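PDB 7LAO: aminoglycoside N(3)-acetyltransferase III from Serratia marcescens, which catalyses transfer of the acetyl group of acetyl-CoA to N3 of 2-deoxystreptamine antibiotics, giving resistance to gentamicin, kanamycin, tobramycin, neomycin and apramycin. Local coordinates for residues I228-H238 with Y249-G260; V18-V26 with A50-Y60. All coordinates share one frame; numbering follows the deposited sequence.

Contact 1: residues I228-H238 with Y249-G260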
loop_
_atom_site.group_PDB
_atom_site.type_symbol
_atom_site.label_atom_id
_atom_site.label_comp_id
_atom_site.label_asym_id
_atom_site.label_seq_id
_atom_site.Cartn_x
_atom_site.Cartn_y
_atom_site.Cartn_z
ATOM N N ILE A 228 -5.456 13.019 8.093
ATOM C CA ILE A 228 -6.521 13.138 7.103
ATOM C C ILE A 228 -7.564 12.040 7.279
ATOM O O ILE A 228 -8.774 12.301 7.210
ATOM C CB ILE A 228 -5.931 13.127 5.685
ATOM C CG1 ILE A 228 -5.157 14.430 5.438
ATOM C CG2 ILE A 228 -7.044 13.010 4.668
ATOM C CD1 ILE A 228 -4.244 14.357 4.244
ATOM N N ALA A 229 -7.114 10.799 7.517
ATOM C CA ALA A 229 -8.047 9.697 7.692
ATOM C C ALA A 229 -8.936 9.925 8.890
ATOM O O ALA A 229 -10.144 9.675 8.827
ATOM C CB ALA A 229 -7.291 8.370 7.845
ATOM N N LYS A 230 -8.356 10.379 9.999
ATOM C CA LYS A 230 -9.177 10.673 11.170
ATOM C C LYS A 230 -10.224 11.735 10.862
ATOM O O LYS A 230 -11.388 11.625 11.285
ATOM C CB LYS A 230 -8.301 11.124 12.335
ATOM C CG LYS A 230 -7.393 10.057 12.905
ATOM C CD LYS A 230 -6.229 10.700 13.667
ATOM C CE LYS A 230 -6.492 10.792 15.129
ATOM N NZ LYS A 230 -6.165 9.463 15.723
ATOM N N ALA A 231 -9.813 12.814 10.188
ATOM C CA ALA A 231 -10.772 13.854 9.835
ATOM C C ALA A 231 -11.830 13.314 8.886
ATOM O O ALA A 231 -13.018 13.634 9.044
ATOM C CB ALA A 231 -10.065 15.062 9.201
ATOM N N TYR A 232 -11.434 12.421 7.945
ATOM C CA TYR A 232 -12.414 11.855 7.021
ATOM C C TYR A 232 -13.413 10.971 7.755
ATOM O O TYR A 232 -14.621 10.993 7.464
ATOM C CB TYR A 232 -11.719 11.052 5.906
ATOM C CG TYR A 232 -12.675 10.432 4.907
ATOM C CD1 TYR A 232 -13.241 11.190 3.862
ATOM C CD2 TYR A 232 -12.989 9.052 4.978
ATOM C CE1 TYR A 232 -14.141 10.598 2.927
ATOM C CE2 TYR A 232 -13.845 8.467 4.044
ATOM C CZ TYR A 232 -14.399 9.221 3.035
ATOM O OH TYR A 232 -15.291 8.604 2.179
ATOM N N VAL A 233 -12.934 10.200 8.729
ATOM C CA VAL A 233 -13.846 9.311 9.447
ATOM C C VAL A 233 -15.045 10.047 10.081
ATOM O O VAL A 233 -16.142 9.483 10.163
ATOM C CB VAL A 233 -13.036 8.490 10.473
ATOM C CG1 VAL A 233 -13.963 7.973 11.683
ATOM C CG2 VAL A 233 -12.332 7.367 9.763
ATOM N N GLU A 234 -14.889 11.326 10.467
ATOM C CA GLU A 234 -15.991 12.036 11.095
ATOM C C GLU A 234 -17.226 12.150 10.196
ATOM O O GLU A 234 -18.355 12.252 10.705
ATOM C CB GLU A 234 -15.505 13.412 11.542
ATOM C CG GLU A 234 -14.437 13.363 12.619
ATOM C CD GLU A 234 -14.141 14.745 13.208
ATOM O OE1 GLU A 234 -14.420 15.756 12.522
ATOM O OE2 GLU A 234 -13.651 14.819 14.357
ATOM N N LEU A 235 -17.047 12.109 8.859
ATOM C CA LEU A 235 -18.181 12.214 7.930
ATOM C C LEU A 235 -19.112 11.008 7.978
ATOM O O LEU A 235 -20.268 11.109 7.537
ATOM C CB LEU A 235 -17.668 12.354 6.491
ATOM C CG LEU A 235 -16.841 13.577 6.106
ATOM C CD1 LEU A 235 -16.442 13.531 4.568
ATOM C CD2 LEU A 235 -17.577 14.844 6.403
ATOM N N GLY A 236 -18.639 9.879 8.508
ATOM C CA GLY A 236 -19.506 8.719 8.628
ATOM C C GLY A 236 -19.836 8.080 7.288
ATOM O O GLY A 236 -20.865 7.408 7.171
ATOM N N ARG A 237 -18.999 8.294 6.260
ATOM C CA ARG A 237 -19.227 7.698 4.920
ATOM C C ARG A 237 -18.644 6.308 4.786
ATOM O O ARG A 237 -19.169 5.494 4.034
ATOM C CB ARG A 237 -18.579 8.547 3.804
ATOM C CG ARG A 237 -19.177 9.990 3.749
ATOM C CD ARG A 237 -18.391 10.803 2.679
ATOM N NE ARG A 237 -18.988 12.121 2.520
ATOM C CZ ARG A 237 -18.648 12.968 1.571
ATOM N NH1 ARG A 237 -17.696 12.639 0.679
ATOM N NH2 ARG A 237 -19.255 14.149 1.527
ATOM N N HIS A 238 -17.581 6.035 5.513
ATOM C CA HIS A 238 -16.889 4.754 5.467
ATOM C C HIS A 238 -17.698 3.714 6.251
ATOM O O HIS A 238 -18.694 4.038 6.882
ATOM C CB HIS A 238 -15.517 4.932 6.096
ATOM C CG HIS A 238 -15.630 5.207 7.555
ATOM N ND1 HIS A 238 -16.113 6.411 8.050
ATOM C CD2 HIS A 238 -15.457 4.396 8.628
ATOM C CE1 HIS A 238 -16.189 6.336 9.369
ATOM N NE2 HIS A 238 -15.798 5.123 9.748
ATOM N N TYR A 249 -11.949 -1.359 8.766
ATOM C CA TYR A 249 -12.494 -0.207 8.039
ATOM C C TYR A 249 -12.541 -0.518 6.555
ATOM O O TYR A 249 -11.639 -1.184 6.013
ATOM C CB TYR A 249 -11.640 1.047 8.178
ATOM C CG TYR A 249 -11.523 1.607 9.568
ATOM C CD1 TYR A 249 -10.704 0.999 10.523
ATOM C CD2 TYR A 249 -12.219 2.780 9.918
ATOM C CE1 TYR A 249 -10.587 1.534 11.806
ATOM C CE2 TYR A 249 -12.099 3.310 11.187
ATOM C CZ TYR A 249 -11.292 2.703 12.125
ATOM O OH TYR A 249 -11.187 3.226 13.383
ATOM N N LEU A 250 -13.572 -0.005 5.887
ATOM C CA LEU A 250 -13.615 -0.046 4.432
ATOM C C LEU A 250 -13.928 1.381 3.930
ATOM O O LEU A 250 -14.961 1.970 4.297
ATOM C CB LEU A 250 -14.627 -1.085 3.909
ATOM C CG LEU A 250 -14.705 -1.256 2.365
ATOM C CD1 LEU A 250 -13.436 -1.813 1.724
ATOM C CD2 LEU A 250 -15.947 -2.088 1.965
ATOM N N PHE A 251 -12.993 1.941 3.169
ATOM C CA PHE A 251 -13.041 3.299 2.597
ATOM C C PHE A 251 -13.134 3.265 1.077
ATOM O O PHE A 251 -12.422 2.497 0.408
ATOM C CB PHE A 251 -11.764 4.071 2.939
ATOM C CG PHE A 251 -11.482 4.207 4.376
ATOM C CD1 PHE A 251 -12.218 5.089 5.139
ATOM C CD2 PHE A 251 -10.434 3.501 4.982
ATOM C CE1 PHE A 251 -11.966 5.280 6.502
ATOM C CE2 PHE A 251 -10.170 3.678 6.372
ATOM C CZ PHE A 251 -10.916 4.559 7.109
ATOM N N GLU A 252 -13.938 4.174 0.509
ATOM C CA GLU A 252 -13.974 4.383 -0.938
ATOM C C GLU A 252 -12.777 5.227 -1.337
ATOM O O GLU A 252 -12.624 6.363 -0.837
ATOM C CB GLU A 252 -15.271 5.081 -1.340
ATOM C CG GLU A 252 -15.539 5.079 -2.787
ATOM C CD GLU A 252 -16.152 6.385 -3.277
ATOM O OE1 GLU A 252 -15.516 7.075 -4.112
ATOM O OE2 GLU A 252 -17.268 6.720 -2.814
ATOM N N ALA A 253 -11.934 4.715 -2.258
ATOM C CA ALA A 253 -10.640 5.368 -2.456
ATOM C C ALA A 253 -10.780 6.737 -3.138
ATOM O O ALA A 253 -10.072 7.671 -2.777
ATOM C CB ALA A 253 -9.663 4.521 -3.304
ATOM N N GLN A 254 -11.653 6.858 -4.126
ATOM C CA GLN A 254 -11.796 8.165 -4.792
ATOM C C GLN A 254 -12.228 9.236 -3.793
ATOM O O GLN A 254 -11.788 10.391 -3.853
ATOM C CB GLN A 254 -12.779 8.051 -5.960
ATOM C CG GLN A 254 -12.194 7.221 -7.143
ATOM C CD GLN A 254 -13.110 6.978 -8.389
ATOM O OE1 GLN A 254 -14.340 6.998 -8.326
ATOM N NE2 GLN A 254 -12.468 6.696 -9.518
ATOM N N ASP A 255 -13.105 8.860 -2.878
ATOM C CA ASP A 255 -13.700 9.826 -1.958
ATOM C C ASP A 255 -12.709 10.265 -0.888
ATOM O O ASP A 255 -12.570 11.466 -0.624
ATOM C CB ASP A 255 -14.949 9.234 -1.332
ATOM C CG ASP A 255 -15.891 10.337 -0.804
ATOM O OD1 ASP A 255 -16.138 10.369 0.383
ATOM O OD2 ASP A 255 -16.312 11.195 -1.575
ATOM N N ILE A 256 -11.920 9.338 -0.355
ATOM C CA ILE A 256 -10.983 9.747 0.680
ATOM C C ILE A 256 -9.811 10.505 0.092
ATOM O O ILE A 256 -9.234 11.391 0.755
ATOM C CB ILE A 256 -10.521 8.545 1.515
ATOM C CG1 ILE A 256 -10.017 9.052 2.864
ATOM C CG2 ILE A 256 -9.448 7.660 0.703
ATOM C CD1 ILE A 256 -9.807 7.933 3.861
ATOM N N VAL A 257 -9.444 10.208 -1.162
ATOM C CA VAL A 257 -8.412 10.982 -1.817
ATOM C C VAL A 257 -8.932 12.391 -2.097
ATOM O O VAL A 257 -8.229 13.383 -1.887
ATOM C CB VAL A 257 -7.955 10.252 -3.099
ATOM C CG1 VAL A 257 -7.232 11.210 -4.074
ATOM C CG2 VAL A 257 -7.044 9.109 -2.702
ATOM N N SER A 258 -10.161 12.503 -2.593
ATOM C CA SER A 258 -10.723 13.838 -2.870
ATOM C C SER A 258 -10.836 14.657 -1.575
ATOM O O SER A 258 -10.443 15.830 -1.517
ATOM C CB SER A 258 -12.089 13.672 -3.518
ATOM O OG SER A 258 -12.673 14.939 -3.729
ATOM N N PHE A 259 -11.289 13.998 -0.495
ATOM C CA PHE A 259 -11.303 14.651 0.805
ATOM C C PHE A 259 -9.912 15.111 1.189
ATOM O O PHE A 259 -9.722 16.231 1.661
ATOM C CB PHE A 259 -11.837 13.700 1.881
ATOM C CG PHE A 259 -11.790 14.305 3.256
ATOM C CD1 PHE A 259 -10.681 14.159 4.088
ATOM C CD2 PHE A 259 -12.852 15.111 3.689
ATOM C CE1 PHE A 259 -10.701 14.805 5.394
ATOM C CE2 PHE A 259 -12.841 15.688 4.954
ATOM C CZ PHE A 259 -11.769 15.536 5.774
ATOM N N GLY A 260 -8.929 14.237 1.026
ATOM C CA GLY A 260 -7.572 14.561 1.426
ATOM C C GLY A 260 -7.011 15.750 0.658
ATOM O O GLY A 260 -6.329 16.603 1.236
#
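Asp-255 OD1 takes two hydrogen bonds from Tyr-232 and Arg-237. The phenol OH of Tyr-232 donates to the anti lone pair of Asp-255 OD1 at 2.7 Å, its ring edge-on to a carboxylate turned steeply against it. Arg-237 NH1 donates to the syn lone pair of Asp-255 OD1 at 2.8 Å, with an N-H...O angle of 161°. This oxygen lies practically in the guanidinium plane, so the salt bridge is well aligned; the arginine chain, extended from CG to NE, carries NH1 to the aspartate, and Leu-235 CD1 rests over one guanidinium face. Two donors on one oxygen would be expected to favour the ionised carboxylate and to hold its rotation. Tyr-232 reaches this site with CG anti to the backbone N (chi1 180°), which lays its ring across helix 253-268. Ile-256 CG1 covers one face, 3.8 Å from the Tyr-232 ring centroid, in a CH-pi contact. The same tyrosine directs its edge at the face of Phe-259, an offset edge-to-face pair with planes at 67°. Helices 224-233 and 253-268 flank, in sequence, the beta hairpin of strands 239-243 and 246-252 at the sheet margin, and pack together, the axes of segments 228-233 and 253-260 approaching to 10.0 Å. Where they converge, Ile-228 CG2 comes within 3.6 Å of Gly-260 CA. Backbone groups are engaged too: Gly-236 N closes a type I turn by bonding to Val-233 O, and Glu-252 O, at the N-cap of helix 253-268, accepts from Ile-256 N. His-238 joins an aromatic cluster with Tyr-249 and Phe-251, its CB only 3.4 Å from Phe-251 CD1. The imidazole is nearly parallel to the Tyr-249 ring but slid aside, barely overlapping it, and oblique to Phe-251; His-238 NE2 is bonded to the Glu-240 carboxylate.

Contact 2: residues V18-V26 with A50-Y60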
loop_
_atom_site.group_PDB
_atom_site.type_symbol
_atom_site.label_atom_id
_atom_site.label_comp_id
_atom_site.label_asym_id
_atom_site.label_seq_id
_atom_site.Cartn_x
_atom_site.Cartn_y
_atom_site.Cartn_z
ATOM N N VAL A 18 -17.757 -5.397 1.401
ATOM C CA VAL A 18 -17.049 -5.915 0.230
ATOM C C VAL A 18 -18.039 -6.665 -0.657
ATOM O O VAL A 18 -18.895 -7.409 -0.163
ATOM C CB VAL A 18 -15.890 -6.838 0.658
ATOM C CG1 VAL A 18 -15.120 -7.432 -0.606
ATOM C CG2 VAL A 18 -14.914 -6.096 1.617
ATOM N N ARG A 19 -17.928 -6.475 -1.976
ATOM C CA ARG A 19 -18.879 -7.050 -2.922
ATOM C C ARG A 19 -18.143 -7.685 -4.092
ATOM O O ARG A 19 -17.022 -7.273 -4.420
ATOM C CB ARG A 19 -19.851 -5.985 -3.462
ATOM C CG ARG A 19 -20.879 -5.482 -2.466
ATOM C CD ARG A 19 -21.752 -6.652 -1.996
ATOM N NE ARG A 19 -22.734 -6.243 -1.014
ATOM C CZ ARG A 19 -22.544 -6.234 0.313
ATOM N NH1 ARG A 19 -21.377 -6.600 0.855
ATOM N NH2 ARG A 19 -23.535 -5.829 1.109
ATOM N N PRO A 20 -18.740 -8.712 -4.719
ATOM C CA PRO A 20 -18.176 -9.261 -5.959
ATOM C C PRO A 20 -17.903 -8.198 -7.026
ATOM O O PRO A 20 -18.732 -7.321 -7.311
ATOM C CB PRO A 20 -19.244 -10.267 -6.417
ATOM C CG PRO A 20 -19.878 -10.721 -5.172
ATOM C CD PRO A 20 -19.897 -9.495 -4.252
ATOM N N GLY A 21 -16.713 -8.281 -7.618
ATOM C CA GLY A 21 -16.274 -7.310 -8.604
ATOM C C GLY A 21 -15.417 -6.200 -8.046
ATOM O O GLY A 21 -14.821 -5.437 -8.824
ATOM N N ASP A 22 -15.348 -6.058 -6.723
ATOM C CA ASP A 22 -14.645 -4.926 -6.131
ATOM C C ASP A 22 -13.166 -5.032 -6.388
ATOM O O ASP A 22 -12.609 -6.132 -6.475
ATOM C CB ASP A 22 -14.820 -4.897 -4.607
ATOM C CG ASP A 22 -16.139 -4.282 -4.188
ATOM O OD1 ASP A 22 -16.855 -3.818 -5.098
ATOM O OD2 ASP A 22 -16.458 -4.285 -2.959
ATOM N N LEU A 23 -12.526 -3.873 -6.419
ATOM C CA LEU A 23 -11.080 -3.744 -6.340
ATOM C C LEU A 23 -10.723 -3.309 -4.916
ATOM O O LEU A 23 -11.113 -2.225 -4.479
ATOM C CB LEU A 23 -10.594 -2.712 -7.367
ATOM C CG LEU A 23 -9.177 -2.163 -7.208
ATOM C CD1 LEU A 23 -8.146 -3.269 -7.440
ATOM C CD2 LEU A 23 -8.978 -1.041 -8.324
ATOM N N ILE A 24 -10.009 -4.171 -4.180
ATOM C CA ILE A 24 -9.727 -3.965 -2.771
ATOM C C ILE A 24 -8.217 -3.887 -2.573
ATOM O O ILE A 24 -7.487 -4.819 -2.929
ATOM C CB ILE A 24 -10.331 -5.110 -1.936
ATOM C CG1 ILE A 24 -11.835 -5.157 -2.208
ATOM C CG2 ILE A 24 -10.094 -4.859 -0.420
ATOM C CD1 ILE A 24 -12.546 -3.935 -1.739
ATOM N N MET A 25 -7.753 -2.821 -1.965
ATOM C CA MET A 25 -6.394 -2.776 -1.447
ATOM C C MET A 25 -6.473 -3.063 0.048
ATOM O O MET A 25 -7.160 -2.338 0.788
ATOM C CB MET A 25 -5.751 -1.417 -1.693
ATOM C CG MET A 25 -4.302 -1.312 -1.187
ATOM S SD MET A 25 -3.403 0.121 -1.976
ATOM C CE MET A 25 -1.811 -0.009 -1.136
ATOM N N VAL A 26 -5.751 -4.100 0.497
ATOM C CA VAL A 26 -5.845 -4.572 1.885
ATOM C C VAL A 26 -4.598 -4.169 2.663
ATOM O O VAL A 26 -3.472 -4.421 2.218
ATOM C CB VAL A 26 -6.015 -6.105 1.931
ATOM C CG1 VAL A 26 -6.334 -6.628 3.374
ATOM C CG2 VAL A 26 -7.031 -6.597 0.910
ATOM N N ALA A 50 -14.797 -13.223 -1.287
ATOM C CA ALA A 50 -15.615 -12.023 -1.137
ATOM C C ALA A 50 -15.696 -11.227 -2.453
ATOM O O ALA A 50 -16.748 -10.662 -2.780
ATOM C CB ALA A 50 -15.047 -11.128 -0.034
ATOM N N VAL A 51 -14.593 -11.103 -3.193
ATOM C CA VAL A 51 -14.657 -10.262 -4.412
ATOM C C VAL A 51 -14.959 -11.043 -5.694
ATOM O O VAL A 51 -15.135 -10.418 -6.768
ATOM C CB VAL A 51 -13.363 -9.444 -4.604
ATOM C CG1 VAL A 51 -13.129 -8.502 -3.356
ATOM C CG2 VAL A 51 -12.164 -10.388 -4.944
ATOM N N GLY A 52 -15.056 -12.375 -5.631
ATOM C CA GLY A 52 -15.325 -13.176 -6.824
ATOM C C GLY A 52 -14.184 -13.173 -7.819
ATOM O O GLY A 52 -13.143 -12.538 -7.643
ATOM N N SER A 53 -14.392 -13.932 -8.900
ATOM C CA SER A 53 -13.375 -14.043 -9.915
ATOM C C SER A 53 -13.218 -12.746 -10.679
ATOM O O SER A 53 -12.163 -12.535 -11.265
ATOM C CB SER A 53 -13.697 -15.204 -10.858
ATOM O OG SER A 53 -14.899 -14.954 -11.554
ATOM N N ALA A 54 -14.193 -11.821 -10.606
ATOM C CA ALA A 54 -14.064 -10.549 -11.318
ATOM C C ALA A 54 -13.393 -9.459 -10.494
ATOM O O ALA A 54 -13.004 -8.414 -11.056
ATOM C CB ALA A 54 -15.443 -10.053 -11.767
ATOM N N GLY A 55 -13.243 -9.668 -9.184
ATOM C CA GLY A 55 -12.605 -8.694 -8.325
ATOM C C GLY A 55 -11.097 -8.766 -8.397
ATOM O O GLY A 55 -10.490 -9.759 -8.846
ATOM N N THR A 56 -10.478 -7.710 -7.909
ATOM C CA THR A 56 -9.030 -7.641 -7.848
ATOM C C THR A 56 -8.601 -7.294 -6.427
ATOM O O THR A 56 -9.192 -6.442 -5.774
ATOM C CB THR A 56 -8.493 -6.613 -8.848
ATOM O OG1 THR A 56 -8.741 -7.078 -10.183
ATOM C CG2 THR A 56 -6.989 -6.455 -8.708
ATOM N N LEU A 57 -7.609 -8.001 -5.907
ATOM C CA LEU A 57 -7.059 -7.656 -4.611
ATOM C C LEU A 57 -5.707 -7.032 -4.829
ATOM O O LEU A 57 -4.971 -7.430 -5.735
ATOM C CB LEU A 57 -6.874 -8.911 -3.714
ATOM C CG LEU A 57 -8.065 -9.860 -3.629
ATOM C CD1 LEU A 57 -7.703 -11.188 -2.902
ATOM C CD2 LEU A 57 -9.220 -9.068 -2.938
ATOM N N MET A 58 -5.332 -6.152 -3.922
ATOM C CA MET A 58 -4.082 -5.439 -4.071
ATOM C C MET A 58 -3.431 -5.219 -2.724
ATOM O O MET A 58 -4.108 -5.065 -1.690
ATOM C CB MET A 58 -4.330 -4.096 -4.744
ATOM C CG MET A 58 -3.087 -3.292 -5.060
ATOM S SD MET A 58 -3.570 -1.796 -6.042
ATOM C CE MET A 58 -2.033 -0.868 -6.034
ATOM N N GLY A 59 -2.113 -5.155 -2.731
ATOM C CA GLY A 59 -1.405 -4.994 -1.473
ATOM C C GLY A 59 -0.116 -4.248 -1.699
ATOM O O GLY A 59 0.457 -4.274 -2.800
ATOM N N TYR A 60 0.376 -3.621 -0.634
ATOM C CA TYR A 60 1.611 -2.839 -0.682
ATOM C C TYR A 60 2.746 -3.717 -0.183
ATOM O O TYR A 60 2.961 -3.859 1.021
ATOM C CB TYR A 60 1.443 -1.576 0.146
ATOM C CG TYR A 60 2.520 -0.542 0.117
ATOM C CD1 TYR A 60 3.535 -0.535 -0.854
ATOM C CD2 TYR A 60 2.535 0.444 1.091
ATOM C CE1 TYR A 60 4.527 0.449 -0.840
ATOM C CE2 TYR A 60 3.510 1.421 1.122
ATOM C CZ TYR A 60 4.496 1.437 0.154
ATOM O OH TYR A 60 5.460 2.414 0.205
HETATM O O HOH W 1 -18.903 -10.320 -0.939
HETATM O O HOH W 2 -0.668 -3.591 1.994
#
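Val-18 O accepts from Arg-19 NH1 and from a water that also donates to Ala-50 O, so one solvent molecule bridges the two segments. The water lies 2.9 Å from Ala-50 O. Arg-19 NH1 meets Val-18 O from above the carbonyl plane and bonds to His-14 O as well. Beside this bridge Val-18 CG1 presses on Val-51 CG1 at 3.6 Å and on the methyl of Ala-50. Asp-22 OD2 receives Arg-19 N from above the carboxylate plane and forms a salt bridge with Lys-157, linking the type II turn from Arg-19 to Asp-22 with strand 157-161. Gly-21 N fastens that turn to the end of helix 40-51, giving Val-51 O a 2.8 Å bond that is almost straight at 173°. Beyond it the segments become neighbouring parallel strands, the two ends of a beta-alpha-beta crossover in the central sheet of this antibiotic N-acetyltransferase. Four backbone bonds alternate along them: Thr-56 N to Asp-22 O, Ile-24 N to Thr-56 O, Met-58 N to Ile-24 O and Val-26 N to Met-58 O. The third is short, Met-58 N to Ile-24 O at 2.7 Å, but bent to 130° at the hydrogen. Past the ladder a second water accepts from Tyr-60 N and donates to Val-26 O. Leu-23, Thr-56, Met-25 and Met-58 share one face, under helices 129-133 and 147-153; Leu-23 CD1 lies alongside Thr-56 CG2 at 3.6 Å, and Thr-56 OG1 bonds to Leu-128 N. On the reverse face, Ile-24 CG1 turns beside its backbone N (chi1 -58°) to touch Val-51 CG1 at 3.8 Å.

How the contacts relate
Read from the N terminus, contact 2 comes first: it pairs strand 23-28 with strand 56-60 and closes the loop that carries helices 30-33 and 40-51. Contact 1 opens only some 170 residues after that, closing a shorter loop, 10 residues against 23, made mostly of the hairpin 239-243/246-252. The two are therefore in series, neither nested nor crossing. Both reach the same mixed sheet, in which strand 157-161 lies between 23-28 and 246-252. Their centres are about 19 Å apart, yet they meet through Leu-250, whose CD2 lies 3.8 Å from Val-18 N and whose CD1 packs against Ile-24 CD1 at 4.2 Å.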